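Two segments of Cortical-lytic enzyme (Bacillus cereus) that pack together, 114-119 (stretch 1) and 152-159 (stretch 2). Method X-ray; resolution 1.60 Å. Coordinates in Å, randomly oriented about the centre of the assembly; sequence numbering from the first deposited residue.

Stretch 1, residues 114-119: STIPIK
Stretch 2 (152-159) PTETAKIA

The carboxylate of Glu154 makes the one direct hydrogen bond across this contact, and it does so from a residue with left-handed backbone angles (phi/psi 57/38) set right before a helix. Pro152 to Thr155 form a type II beta turn, with Pro152 at -75/162, Thr153 at -67/147 and Glu154 at the third position; Thr155 OG1 donates to Pro152 O at 2.8 Å. The helix then runs from Thr155 through Ala159 and beyond, with phi near -60 and psi near -40. Glu154 is its N-cap residue, and Ile158 N reaches Glu154 O at 3.2 Å, followed by Ala159 N to Thr155 O at 2.9 Å.

The opposing stretch is irregular and mostly extended. Ser114 sits at -118/5, Thr115 at -137/163 and Ile116 at -130/119; a cis peptide bond leads into Pro117 (-70/170, C-gamma endo), and Ile118 (-62/138) and Lys119 (-58/140) follow. Thr115, chi1 p, donates its OG1 to Pro117 O at 2.7 Å, a side-chain bond spanning the cis peptide. The register is marked by Ile116 and Thr153, whose CA atoms are the nearest across the stretches, 6.8 Å apart.

Glu154 points its CA-to-CB bond toward the other stretch and extends with chi1 m, chi2 t and chi3 54°. Glu154 OE2 accepts from Ile118 N at 2.9 Å with an N-H...O angle of 159°, and also lies 3.1 Å from Pro117 CB. The other oxygen, Glu154 OE1, forms a salt bridge with Lys157 NZ at 3.0 Å, within the same stretch; Lys157 adopts t, t, m, t. Water 1 adds a bridge, donating to Ile118 O at 2.6 Å and to Glu154 OE1 at 2.7 Å, so one carboxylate takes the Ile118 NH directly and reaches its carbonyl through water.

Beside this polar link the packing is largely apolar. Ile118 (m, t) is buried and loses the most area to the other stretch; its CA-to-CB bond runs sideways, but the end of the side chain comes nearer. Ile118 CG1 lies 3.8 Å from Thr153 CG2, and Ile118 CD1 meets Ile158 CD1 at 4.0 Å, with Ile158 in the m, m rotamer. The CA-to-CB bonds of Ile158 and Thr153 (chi1 t) point toward the other stretch; Thr153 OG1 is 3.9 Å from Ile116 CG2, and Ile116 is m, t. The CA-to-CB bond of Lys119 (m, t, t, t) points away. The rule here is economical: 256 Å² of buried surface, two buried isoleucines in contact, and one carboxylate linked to both backbone polar groups of Ile118.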

# COMPACT_ATOMS: atom_id res chain seq x y z
N SER A 114 1.90 8.13 16.86
CA SER A 114 3.02 8.96 17.28
C SER A 114 2.78 9.59 18.65
O SER A 114 3.58 10.39 19.11
CB SER A 114 3.28 10.07 16.25
OG SER A 114 2.14 10.89 16.10
N THR A 115 1.67 9.22 19.29
CA THR A 115 1.33 9.79 20.58
C THR A 115 0.82 8.74 21.55
O THR A 115 0.44 7.64 21.17
CB THR A 115 0.25 10.88 20.45
OG1 THR A 115 -0.98 10.29 20.01
CG2 THR A 115 0.68 11.95 19.46
N ILE A 116 0.83 9.10 22.83
CA ILE A 116 0.20 8.29 23.85
C ILE A 116 -0.71 9.19 24.67
O ILE A 116 -0.23 10.16 25.26
CB ILE A 116 1.23 7.60 24.78
CG1 ILE A 116 2.21 6.74 23.97
CG2 ILE A 116 0.53 6.73 25.82
CD1 ILE A 116 3.44 6.30 24.75
N PRO A 117 -2.03 8.90 24.69
CA PRO A 117 -2.75 7.84 23.96
C PRO A 117 -2.82 8.08 22.45
O PRO A 117 -2.47 9.15 21.98
CB PRO A 117 -4.15 7.88 24.58
CG PRO A 117 -4.30 9.26 25.08
CD PRO A 117 -2.94 9.70 25.53
N ILE A 118 -3.26 7.06 21.72
CA ILE A 118 -3.42 7.17 20.27
C ILE A 118 -4.45 8.25 19.96
O ILE A 118 -5.49 8.32 20.61
CB ILE A 118 -3.87 5.83 19.65
CG1 ILE A 118 -2.91 4.70 20.00
CG2 ILE A 118 -3.96 5.94 18.11
CD1 ILE A 118 -3.47 3.32 19.68
N LYS A 119 -4.17 9.07 18.96
CA LYS A 119 -5.13 10.10 18.55
C LYS A 119 -6.47 9.51 18.15
O LYS A 119 -6.55 8.47 17.49
CB LYS A 119 -4.58 10.93 17.39
CG LYS A 119 -3.42 11.87 17.75
CD LYS A 119 -2.95 12.62 16.52
CE LYS A 119 -1.62 13.31 16.77
NZ LYS A 119 -1.07 13.89 15.52
N PRO A 152 3.14 -1.86 22.63
CA PRO A 152 2.65 -0.51 22.32
C PRO A 152 1.33 -0.20 23.03
O PRO A 152 0.64 -1.11 23.46
CB PRO A 152 2.45 -0.54 20.81
CG PRO A 152 2.20 -1.96 20.49
CD PRO A 152 3.02 -2.76 21.47
N THR A 153 0.98 1.08 23.14
CA THR A 153 -0.16 1.47 23.95
C THR A 153 -1.47 0.97 23.35
O THR A 153 -1.59 0.85 22.13
CB THR A 153 -0.22 3.01 24.12
OG1 THR A 153 -1.27 3.36 25.03
CG2 THR A 153 -0.45 3.72 22.79
N GLU A 154 -2.44 0.64 24.21
CA GLU A 154 -3.80 0.30 23.79
C GLU A 154 -3.84 -0.87 22.81
O GLU A 154 -4.67 -0.90 21.89
CB GLU A 154 -4.47 1.54 23.19
CG GLU A 154 -4.48 2.75 24.13
CD GLU A 154 -4.97 4.02 23.45
OE1 GLU A 154 -6.08 4.01 22.87
OE2 GLU A 154 -4.23 5.02 23.47
N THR A 155 -2.97 -1.86 23.01
CA THR A 155 -2.92 -3.01 22.12
C THR A 155 -4.23 -3.77 22.11
O THR A 155 -4.71 -4.17 21.06
CB THR A 155 -1.76 -3.98 22.49
OG1 THR A 155 -0.51 -3.35 22.18
CG2 THR A 155 -1.82 -5.24 21.69
N ALA A 156 -4.83 -3.98 23.28
CA ALA A 156 -6.08 -4.73 23.35
C ALA A 156 -7.19 -4.04 22.55
O ALA A 156 -7.98 -4.71 21.89
CB ALA A 156 -6.51 -4.93 24.80
N LYS A 157 -7.25 -2.72 22.64
CA LYS A 157 -8.24 -1.94 21.90
C LYS A 157 -8.12 -2.15 20.39
O LYS A 157 -9.12 -2.35 19.69
CB LYS A 157 -8.09 -0.44 22.22
CG LYS A 157 -9.08 0.48 21.48
CD LYS A 157 -8.87 1.96 21.81
CE LYS A 157 -9.18 2.27 23.27
NZ LYS A 157 -9.02 3.72 23.58
N ILE A 158 -6.89 -2.07 19.90
CA ILE A 158 -6.63 -2.18 18.46
C ILE A 158 -6.87 -3.61 17.97
O ILE A 158 -7.48 -3.81 16.93
CB ILE A 158 -5.19 -1.73 18.14
CG1 ILE A 158 -4.98 -0.25 18.56
CG2 ILE A 158 -4.86 -1.90 16.68
CD1 ILE A 158 -5.91 0.74 17.88
N ALA A 159 -6.43 -4.60 18.72
CA ALA A 159 -6.68 -5.99 18.34
C ALA A 159 -8.16 -6.30 18.30
O ALA A 159 -8.62 -7.05 17.43
CB ALA A 159 -5.98 -6.95 19.28
O HOH W 1 -6.78 6.51 22.01